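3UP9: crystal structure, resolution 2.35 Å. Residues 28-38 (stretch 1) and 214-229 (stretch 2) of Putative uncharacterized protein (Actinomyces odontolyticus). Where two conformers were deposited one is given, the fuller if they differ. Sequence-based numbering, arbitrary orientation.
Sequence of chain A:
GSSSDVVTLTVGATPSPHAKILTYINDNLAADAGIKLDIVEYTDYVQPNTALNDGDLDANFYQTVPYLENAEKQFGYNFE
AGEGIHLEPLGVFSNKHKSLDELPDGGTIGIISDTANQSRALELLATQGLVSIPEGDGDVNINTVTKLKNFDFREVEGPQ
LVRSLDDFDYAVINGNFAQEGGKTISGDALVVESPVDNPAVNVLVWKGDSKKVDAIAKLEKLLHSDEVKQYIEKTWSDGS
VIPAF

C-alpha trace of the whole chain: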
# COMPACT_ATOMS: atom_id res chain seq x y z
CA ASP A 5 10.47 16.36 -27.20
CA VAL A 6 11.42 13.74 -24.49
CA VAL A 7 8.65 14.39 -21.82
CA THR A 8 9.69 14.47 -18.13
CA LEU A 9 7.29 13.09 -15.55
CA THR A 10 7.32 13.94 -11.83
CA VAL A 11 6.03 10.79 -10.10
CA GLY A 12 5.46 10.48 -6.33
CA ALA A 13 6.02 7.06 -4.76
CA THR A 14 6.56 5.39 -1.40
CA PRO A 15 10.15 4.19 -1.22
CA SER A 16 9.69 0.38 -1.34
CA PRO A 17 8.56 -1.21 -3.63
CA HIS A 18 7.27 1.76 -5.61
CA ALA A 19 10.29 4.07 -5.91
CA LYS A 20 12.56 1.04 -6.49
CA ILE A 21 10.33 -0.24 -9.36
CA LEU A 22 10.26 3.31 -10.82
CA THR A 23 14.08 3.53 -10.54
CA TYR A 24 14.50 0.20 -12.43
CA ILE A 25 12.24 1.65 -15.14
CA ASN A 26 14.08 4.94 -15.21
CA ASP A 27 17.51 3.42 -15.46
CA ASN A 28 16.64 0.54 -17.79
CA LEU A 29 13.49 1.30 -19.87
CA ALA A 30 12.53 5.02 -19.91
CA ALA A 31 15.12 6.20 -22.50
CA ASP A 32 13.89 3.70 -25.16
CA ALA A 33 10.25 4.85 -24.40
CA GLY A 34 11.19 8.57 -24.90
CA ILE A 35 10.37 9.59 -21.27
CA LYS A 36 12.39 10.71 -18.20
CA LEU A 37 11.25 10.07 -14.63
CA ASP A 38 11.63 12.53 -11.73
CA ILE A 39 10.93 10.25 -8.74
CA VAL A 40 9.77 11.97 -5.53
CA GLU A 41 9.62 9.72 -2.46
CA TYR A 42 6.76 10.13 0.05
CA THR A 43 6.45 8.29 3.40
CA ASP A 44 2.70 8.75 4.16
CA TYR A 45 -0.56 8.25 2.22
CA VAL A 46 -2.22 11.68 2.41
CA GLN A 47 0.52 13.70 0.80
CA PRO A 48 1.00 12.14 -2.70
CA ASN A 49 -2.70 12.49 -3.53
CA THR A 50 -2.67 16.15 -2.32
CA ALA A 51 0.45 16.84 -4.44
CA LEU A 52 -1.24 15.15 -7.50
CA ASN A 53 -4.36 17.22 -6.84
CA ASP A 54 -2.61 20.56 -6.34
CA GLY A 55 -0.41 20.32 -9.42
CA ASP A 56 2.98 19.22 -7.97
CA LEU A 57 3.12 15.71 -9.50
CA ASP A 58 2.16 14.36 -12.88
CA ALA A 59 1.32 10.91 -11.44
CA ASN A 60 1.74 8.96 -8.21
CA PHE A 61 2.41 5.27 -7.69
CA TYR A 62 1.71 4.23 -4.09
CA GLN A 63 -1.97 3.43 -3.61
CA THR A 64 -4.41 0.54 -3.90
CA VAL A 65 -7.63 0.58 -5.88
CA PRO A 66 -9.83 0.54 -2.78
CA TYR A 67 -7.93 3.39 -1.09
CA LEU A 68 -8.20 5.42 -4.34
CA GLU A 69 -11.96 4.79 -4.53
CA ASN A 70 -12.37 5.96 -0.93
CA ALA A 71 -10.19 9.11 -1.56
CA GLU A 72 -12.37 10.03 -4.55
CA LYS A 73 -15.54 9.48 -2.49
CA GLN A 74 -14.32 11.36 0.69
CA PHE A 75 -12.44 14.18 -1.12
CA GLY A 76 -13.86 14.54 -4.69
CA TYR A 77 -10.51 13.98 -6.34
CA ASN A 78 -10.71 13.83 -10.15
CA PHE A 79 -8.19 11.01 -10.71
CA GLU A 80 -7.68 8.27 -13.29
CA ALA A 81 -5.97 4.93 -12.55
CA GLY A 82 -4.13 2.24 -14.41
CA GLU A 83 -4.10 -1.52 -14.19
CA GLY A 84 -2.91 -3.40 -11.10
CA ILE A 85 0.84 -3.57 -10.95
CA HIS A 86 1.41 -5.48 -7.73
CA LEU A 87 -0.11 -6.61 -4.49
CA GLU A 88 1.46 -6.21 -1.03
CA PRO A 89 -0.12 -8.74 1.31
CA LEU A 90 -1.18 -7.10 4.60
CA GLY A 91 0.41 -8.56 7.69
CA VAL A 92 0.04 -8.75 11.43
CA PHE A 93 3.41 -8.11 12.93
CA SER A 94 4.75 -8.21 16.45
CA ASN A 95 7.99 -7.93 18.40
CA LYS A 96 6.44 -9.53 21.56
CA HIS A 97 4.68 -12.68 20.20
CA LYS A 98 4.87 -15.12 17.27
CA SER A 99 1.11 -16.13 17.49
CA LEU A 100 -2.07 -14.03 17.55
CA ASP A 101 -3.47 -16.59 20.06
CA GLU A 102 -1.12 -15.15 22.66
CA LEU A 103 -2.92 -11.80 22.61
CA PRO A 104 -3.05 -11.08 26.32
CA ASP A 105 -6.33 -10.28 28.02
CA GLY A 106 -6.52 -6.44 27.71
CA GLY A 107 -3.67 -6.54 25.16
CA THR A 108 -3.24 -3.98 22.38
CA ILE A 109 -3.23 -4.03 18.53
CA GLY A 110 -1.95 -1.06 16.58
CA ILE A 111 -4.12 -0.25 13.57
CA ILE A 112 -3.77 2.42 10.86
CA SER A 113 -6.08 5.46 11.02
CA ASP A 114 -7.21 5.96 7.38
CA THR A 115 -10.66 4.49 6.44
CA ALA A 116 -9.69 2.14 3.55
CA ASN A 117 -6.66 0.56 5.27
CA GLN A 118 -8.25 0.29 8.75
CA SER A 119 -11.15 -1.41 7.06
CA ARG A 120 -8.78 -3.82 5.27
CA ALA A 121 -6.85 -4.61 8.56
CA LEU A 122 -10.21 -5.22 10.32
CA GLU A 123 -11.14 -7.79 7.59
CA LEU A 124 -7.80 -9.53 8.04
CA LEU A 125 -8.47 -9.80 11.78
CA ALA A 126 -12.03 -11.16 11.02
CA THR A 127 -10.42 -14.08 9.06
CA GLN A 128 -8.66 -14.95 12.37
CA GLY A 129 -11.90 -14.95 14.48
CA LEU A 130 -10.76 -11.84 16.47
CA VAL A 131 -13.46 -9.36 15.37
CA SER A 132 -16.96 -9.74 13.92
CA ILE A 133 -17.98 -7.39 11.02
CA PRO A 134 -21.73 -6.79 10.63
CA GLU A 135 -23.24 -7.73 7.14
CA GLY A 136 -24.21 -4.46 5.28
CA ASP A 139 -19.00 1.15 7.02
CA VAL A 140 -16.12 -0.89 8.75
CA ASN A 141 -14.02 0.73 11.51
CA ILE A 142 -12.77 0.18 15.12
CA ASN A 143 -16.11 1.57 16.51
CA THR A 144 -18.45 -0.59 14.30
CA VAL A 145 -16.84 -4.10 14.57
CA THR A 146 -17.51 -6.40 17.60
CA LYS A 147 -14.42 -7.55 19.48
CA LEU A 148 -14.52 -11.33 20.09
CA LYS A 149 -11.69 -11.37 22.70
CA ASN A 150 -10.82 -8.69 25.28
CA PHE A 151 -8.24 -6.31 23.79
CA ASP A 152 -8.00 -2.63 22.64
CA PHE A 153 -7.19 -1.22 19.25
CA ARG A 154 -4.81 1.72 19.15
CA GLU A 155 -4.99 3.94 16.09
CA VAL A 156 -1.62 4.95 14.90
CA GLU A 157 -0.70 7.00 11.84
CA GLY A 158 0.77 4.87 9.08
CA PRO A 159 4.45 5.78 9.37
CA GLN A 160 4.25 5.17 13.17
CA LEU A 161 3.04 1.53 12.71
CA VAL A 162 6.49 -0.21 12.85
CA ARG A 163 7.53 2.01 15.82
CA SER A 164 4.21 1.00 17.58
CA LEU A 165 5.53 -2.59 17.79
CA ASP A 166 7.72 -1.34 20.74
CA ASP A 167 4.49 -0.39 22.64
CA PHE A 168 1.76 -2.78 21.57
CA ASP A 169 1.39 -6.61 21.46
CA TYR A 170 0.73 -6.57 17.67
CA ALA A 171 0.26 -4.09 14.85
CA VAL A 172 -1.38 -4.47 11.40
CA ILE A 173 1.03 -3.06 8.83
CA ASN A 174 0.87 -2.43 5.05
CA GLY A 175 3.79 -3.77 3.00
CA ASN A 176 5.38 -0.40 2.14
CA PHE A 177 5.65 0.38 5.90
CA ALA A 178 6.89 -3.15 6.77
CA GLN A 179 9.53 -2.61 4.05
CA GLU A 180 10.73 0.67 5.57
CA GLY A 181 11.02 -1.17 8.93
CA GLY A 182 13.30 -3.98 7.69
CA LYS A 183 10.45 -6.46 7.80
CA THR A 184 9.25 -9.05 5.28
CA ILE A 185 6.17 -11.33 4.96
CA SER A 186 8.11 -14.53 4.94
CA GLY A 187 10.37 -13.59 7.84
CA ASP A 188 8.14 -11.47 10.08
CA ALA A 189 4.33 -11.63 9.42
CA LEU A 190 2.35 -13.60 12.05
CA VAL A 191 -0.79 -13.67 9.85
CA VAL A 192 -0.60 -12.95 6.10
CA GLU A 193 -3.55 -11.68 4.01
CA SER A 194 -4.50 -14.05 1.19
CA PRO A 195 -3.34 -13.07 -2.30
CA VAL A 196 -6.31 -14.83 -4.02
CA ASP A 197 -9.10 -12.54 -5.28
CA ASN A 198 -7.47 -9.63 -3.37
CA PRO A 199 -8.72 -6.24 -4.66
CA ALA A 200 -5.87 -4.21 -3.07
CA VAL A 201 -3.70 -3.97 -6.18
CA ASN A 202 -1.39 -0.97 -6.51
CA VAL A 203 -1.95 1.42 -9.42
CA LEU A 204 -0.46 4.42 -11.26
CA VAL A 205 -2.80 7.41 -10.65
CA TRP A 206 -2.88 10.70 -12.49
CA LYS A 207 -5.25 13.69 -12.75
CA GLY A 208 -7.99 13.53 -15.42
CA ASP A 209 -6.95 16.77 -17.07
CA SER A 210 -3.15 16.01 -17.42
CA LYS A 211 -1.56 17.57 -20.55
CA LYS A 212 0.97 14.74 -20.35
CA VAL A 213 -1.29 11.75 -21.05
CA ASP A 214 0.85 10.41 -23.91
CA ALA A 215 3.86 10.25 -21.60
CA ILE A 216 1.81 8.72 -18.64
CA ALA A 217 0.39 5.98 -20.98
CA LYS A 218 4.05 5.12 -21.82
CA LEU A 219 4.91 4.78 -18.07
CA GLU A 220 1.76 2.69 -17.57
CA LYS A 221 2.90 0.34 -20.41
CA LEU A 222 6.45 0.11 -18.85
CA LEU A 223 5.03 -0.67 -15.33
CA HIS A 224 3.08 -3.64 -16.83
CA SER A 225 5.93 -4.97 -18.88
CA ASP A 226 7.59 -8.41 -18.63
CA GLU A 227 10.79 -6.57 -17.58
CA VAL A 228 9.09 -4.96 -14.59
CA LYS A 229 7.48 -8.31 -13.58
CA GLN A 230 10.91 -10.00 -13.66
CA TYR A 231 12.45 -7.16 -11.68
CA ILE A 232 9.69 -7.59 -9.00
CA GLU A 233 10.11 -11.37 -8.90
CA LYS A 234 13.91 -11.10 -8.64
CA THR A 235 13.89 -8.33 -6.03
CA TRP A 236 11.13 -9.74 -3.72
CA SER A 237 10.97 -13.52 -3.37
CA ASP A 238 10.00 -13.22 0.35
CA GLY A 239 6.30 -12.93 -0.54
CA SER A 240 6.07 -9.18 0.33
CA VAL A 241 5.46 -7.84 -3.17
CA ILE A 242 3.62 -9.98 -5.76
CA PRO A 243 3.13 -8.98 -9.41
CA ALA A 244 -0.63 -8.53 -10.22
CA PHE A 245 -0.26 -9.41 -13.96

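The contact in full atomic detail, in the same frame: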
# COMPACT_ATOMS: atom_id res chain seq x y z
N ASN A 28 16.55 1.62 -16.80
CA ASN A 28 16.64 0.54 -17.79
C ASN A 28 15.76 0.68 -19.02
O ASN A 28 16.17 0.28 -20.13
CB ASN A 28 16.44 -0.81 -17.10
CG ASN A 28 17.59 -1.15 -16.21
OD1 ASN A 28 18.59 -1.63 -16.67
ND2 ASN A 28 17.48 -0.84 -14.97
N LEU A 29 14.58 1.29 -18.85
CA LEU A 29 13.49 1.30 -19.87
C LEU A 29 13.03 2.70 -20.37
O LEU A 29 12.53 2.83 -21.47
CB LEU A 29 12.28 0.51 -19.35
CG LEU A 29 12.49 -0.94 -18.84
CD1 LEU A 29 11.15 -1.54 -18.34
CD2 LEU A 29 13.21 -1.80 -19.92
N ALA A 30 13.18 3.75 -19.58
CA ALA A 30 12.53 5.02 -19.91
C ALA A 30 13.10 5.64 -21.16
O ALA A 30 12.32 6.10 -21.99
CB ALA A 30 12.57 6.01 -18.75
N ALA A 31 14.43 5.63 -21.31
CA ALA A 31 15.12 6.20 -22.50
C ALA A 31 14.62 5.62 -23.84
O ALA A 31 14.44 6.37 -24.79
CB ALA A 31 16.67 6.07 -22.37
N ASP A 32 14.45 4.31 -23.93
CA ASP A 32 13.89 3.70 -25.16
C ASP A 32 12.44 4.16 -25.39
O ASP A 32 12.03 4.25 -26.55
CB ASP A 32 13.81 2.17 -25.10
CG ASP A 32 15.08 1.51 -24.68
OD1 ASP A 32 16.17 1.97 -25.10
OD2 ASP A 32 14.96 0.51 -23.91
N ALA A 33 11.66 4.39 -24.30
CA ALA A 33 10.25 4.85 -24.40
C ALA A 33 10.08 6.38 -24.69
O ALA A 33 8.97 6.86 -24.94
CB ALA A 33 9.47 4.42 -23.17
N GLY A 34 11.19 7.12 -24.70
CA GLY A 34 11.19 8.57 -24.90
C GLY A 34 10.66 9.40 -23.72
O GLY A 34 10.23 10.54 -23.91
N ILE A 35 10.69 8.84 -22.51
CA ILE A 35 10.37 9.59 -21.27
C ILE A 35 11.55 9.63 -20.24
O ILE A 35 12.47 8.84 -20.29
CB ILE A 35 9.07 9.09 -20.56
CG1 ILE A 35 9.25 7.68 -19.99
CG2 ILE A 35 7.83 9.18 -21.50
CD1 ILE A 35 8.01 7.10 -19.36
N LYS A 36 11.50 10.61 -19.34
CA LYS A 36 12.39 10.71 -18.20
C LYS A 36 11.52 10.73 -16.93
O LYS A 36 10.46 11.36 -16.89
CB LYS A 36 13.26 12.00 -18.26
CG LYS A 36 14.35 12.01 -19.32
CD LYS A 36 15.18 13.28 -19.28
CE LYS A 36 16.29 13.29 -20.36
NZ LYS A 36 17.14 14.53 -20.31
N LEU A 37 11.95 10.01 -15.89
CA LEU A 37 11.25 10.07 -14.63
C LEU A 37 11.94 10.93 -13.58
O LEU A 37 13.12 10.80 -13.34
CB LEU A 37 10.98 8.67 -14.07
CG LEU A 37 10.17 7.67 -14.91
CD1 LEU A 37 10.08 6.38 -14.10
CD2 LEU A 37 8.82 8.25 -15.30
N ASP A 38 11.17 11.77 -12.93
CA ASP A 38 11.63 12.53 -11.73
C ASP A 38 10.91 11.90 -10.53
O ASP A 38 9.79 12.25 -10.26
CB ASP A 38 11.24 14.01 -11.85
CG ASP A 38 12.19 14.81 -12.74
OD1 ASP A 38 13.12 14.21 -13.30
OD2 ASP A 38 12.02 16.07 -12.85
N ASP A 214 0.00 11.30 -23.10
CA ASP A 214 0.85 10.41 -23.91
C ASP A 214 1.99 9.82 -23.13
O ASP A 214 2.20 8.61 -23.19
CB ASP A 214 1.42 11.10 -25.12
CG ASP A 214 0.38 11.41 -26.15
OD1 ASP A 214 -0.79 11.05 -25.95
OD2 ASP A 214 0.73 12.03 -27.17
N ALA A 215 2.72 10.67 -22.41
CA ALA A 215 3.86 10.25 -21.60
C ALA A 215 3.43 9.26 -20.47
O ALA A 215 4.08 8.22 -20.26
CB ALA A 215 4.61 11.48 -21.05
N ILE A 216 2.35 9.57 -19.75
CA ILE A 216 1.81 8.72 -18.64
C ILE A 216 1.37 7.33 -19.16
O ILE A 216 1.61 6.34 -18.52
CB ILE A 216 0.66 9.43 -17.92
CG1 ILE A 216 1.20 10.60 -17.10
CG2 ILE A 216 -0.08 8.49 -17.03
CD1 ILE A 216 0.24 11.74 -16.91
N ALA A 217 0.74 7.28 -20.33
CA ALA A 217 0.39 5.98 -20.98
C ALA A 217 1.65 5.18 -21.32
O ALA A 217 1.63 3.95 -21.24
CB ALA A 217 -0.47 6.18 -22.23
N LYS A 218 2.76 5.86 -21.65
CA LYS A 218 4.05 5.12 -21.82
C LYS A 218 4.56 4.51 -20.48
O LYS A 218 4.93 3.36 -20.46
CB LYS A 218 5.12 5.96 -22.55
CG LYS A 218 4.86 6.18 -24.05
CD LYS A 218 5.76 7.28 -24.67
CE LYS A 218 5.45 7.46 -26.16
NZ LYS A 218 6.62 7.95 -26.95
N LEU A 219 4.52 5.27 -19.38
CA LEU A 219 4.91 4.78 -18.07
C LEU A 219 3.99 3.63 -17.63
O LEU A 219 4.47 2.56 -17.15
CB LEU A 219 4.90 5.95 -17.03
CG LEU A 219 5.18 5.60 -15.57
CD1 LEU A 219 6.51 4.89 -15.49
CD2 LEU A 219 5.13 6.85 -14.70
N GLU A 220 2.69 3.80 -17.82
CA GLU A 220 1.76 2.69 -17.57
C GLU A 220 2.19 1.39 -18.33
O GLU A 220 2.26 0.31 -17.73
CB GLU A 220 0.32 3.10 -17.93
CG GLU A 220 -0.73 1.97 -17.90
CD GLU A 220 -0.96 1.38 -16.50
OE1 GLU A 220 -0.54 2.00 -15.48
OE2 GLU A 220 -1.60 0.32 -16.42
N LYS A 221 2.48 1.49 -19.63
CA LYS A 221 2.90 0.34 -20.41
C LYS A 221 4.22 -0.26 -19.83
O LYS A 221 4.30 -1.48 -19.61
CB LYS A 221 2.97 0.71 -21.89
CG LYS A 221 3.60 -0.33 -22.78
CD LYS A 221 2.94 -0.44 -24.15
CE LYS A 221 3.43 -1.73 -24.86
NZ LYS A 221 2.34 -2.56 -25.47
N LEU A 222 5.19 0.59 -19.45
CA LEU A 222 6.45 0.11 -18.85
C LEU A 222 6.25 -0.62 -17.48
O LEU A 222 6.84 -1.69 -17.23
CB LEU A 222 7.50 1.25 -18.76
CG LEU A 222 7.94 1.95 -20.05
CD1 LEU A 222 8.92 3.06 -19.71
CD2 LEU A 222 8.51 0.99 -21.10
N LEU A 223 5.39 -0.07 -16.63
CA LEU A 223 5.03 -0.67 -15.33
C LEU A 223 4.34 -2.04 -15.43
O LEU A 223 4.34 -2.78 -14.47
CB LEU A 223 4.14 0.28 -14.53
CG LEU A 223 4.78 1.35 -13.65
CD1 LEU A 223 3.72 2.39 -13.30
CD2 LEU A 223 5.39 0.73 -12.41
N HIS A 224 3.72 -2.34 -16.58
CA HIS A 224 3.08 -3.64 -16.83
C HIS A 224 3.78 -4.43 -17.85
O HIS A 224 3.21 -5.26 -18.49
CB HIS A 224 1.65 -3.49 -17.27
CG HIS A 224 0.79 -2.98 -16.22
ND1 HIS A 224 0.77 -1.70 -15.90
CD2 HIS A 224 -0.04 -3.64 -15.33
CE1 HIS A 224 -0.05 -1.51 -14.87
NE2 HIS A 224 -0.57 -2.70 -14.53
N SER A 225 5.09 -4.20 -17.98
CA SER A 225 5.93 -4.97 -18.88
C SER A 225 6.45 -6.25 -18.23
O SER A 225 6.41 -6.40 -17.02
CB SER A 225 7.14 -4.14 -19.33
OG SER A 225 8.01 -3.81 -18.25
N ASP A 226 6.98 -7.15 -19.06
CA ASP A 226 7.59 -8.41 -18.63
C ASP A 226 8.87 -8.09 -17.85
O ASP A 226 9.20 -8.75 -16.88
CB ASP A 226 7.91 -9.31 -19.84
CG ASP A 226 7.76 -10.81 -19.52
OD1 ASP A 226 8.63 -11.39 -18.82
OD2 ASP A 226 6.77 -11.40 -20.00
N GLU A 227 9.57 -7.06 -18.28
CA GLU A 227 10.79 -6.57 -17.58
C GLU A 227 10.52 -6.12 -16.14
O GLU A 227 11.21 -6.55 -15.19
CB GLU A 227 11.47 -5.44 -18.39
CG GLU A 227 12.08 -5.90 -19.72
CD GLU A 227 11.09 -5.94 -20.90
OE1 GLU A 227 9.86 -5.73 -20.75
OE2 GLU A 227 11.53 -6.21 -22.03
N VAL A 228 9.49 -5.32 -15.96
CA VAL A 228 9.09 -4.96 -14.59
C VAL A 228 8.63 -6.16 -13.75
O VAL A 228 8.94 -6.21 -12.57
CB VAL A 228 8.06 -3.81 -14.58
CG1 VAL A 228 7.36 -3.74 -13.23
CG2 VAL A 228 8.76 -2.52 -14.96
N LYS A 229 7.90 -7.12 -14.34
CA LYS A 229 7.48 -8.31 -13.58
C LYS A 229 8.71 -9.10 -13.07
O LYS A 229 8.76 -9.51 -11.90
CB LYS A 229 6.59 -9.20 -14.44
CG LYS A 229 6.12 -10.46 -13.78
CD LYS A 229 4.94 -11.08 -14.53
CE LYS A 229 4.51 -12.34 -13.79
NZ LYS A 229 3.28 -12.92 -14.33

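The one hydrogen bond across this largely apolar contact is weak: Lys218 NZ donates to the backbone carbonyl of Ala33, with NZ 3.3 Å from Ala33 O. The aliphatic part of the lysine comes just as near, Lys218 CD lying 3.2 Å from Ala33 O, so the extended chain lies against the carbonyl rather than meeting it with the ammonium group alone. Such an arrangement illustrates how a lysine can pack its methylenes on apolar neighbours while its ammonium group reaches a carbonyl, for Lys218 CD also sits 4.2 Å from Ile35 CG2. The carbonyl lies where the chain turns: Gly34 adopts positive phi, which favours glycine, and closes a Schellman motif before the strand begins at Ile35.

Packing follows the general rule that a helix offers side chains spaced three or four residues apart. Ala215, Lys218, Leu219 and Leu222 meet the first stretch, and the strand 35-38 crosses their helix nearly at right angles, at 82°. Ile35 exploits this spacing by reaching in two directions: its CG2 approaches Ala215 CB at 4.0 Å, while CD1 lies 4.1 Å from Leu219 CB and 4.2 Å from Leu222 CD1. Two residues on, Leu37 leaves the backbone sideways, yet its end returns to the helix, with CD2 4.0 Å from Leu219 CD2.

Leu222 CD1 rests 3.8 Å from Ala33 CB, and both Leu222 CD1 and Leu222 CD2 are 4.2 Å from Leu29 CB. Leu29 then extends past the helix end, placing CD1 3.9 Å from Glu227 CB and 4.3 Å from Val228 CG2. Leu29 CD1 also lies 3.9 Å from Ser225 OG, a hydroxyl already engaged within its own stretch: OG donates to Leu222 O at 2.6 Å and accepts from Val228 N at 3.1 Å, capping the next helix. Leu29 therefore packs against a polar atom whose hydrogen bonds are met locally.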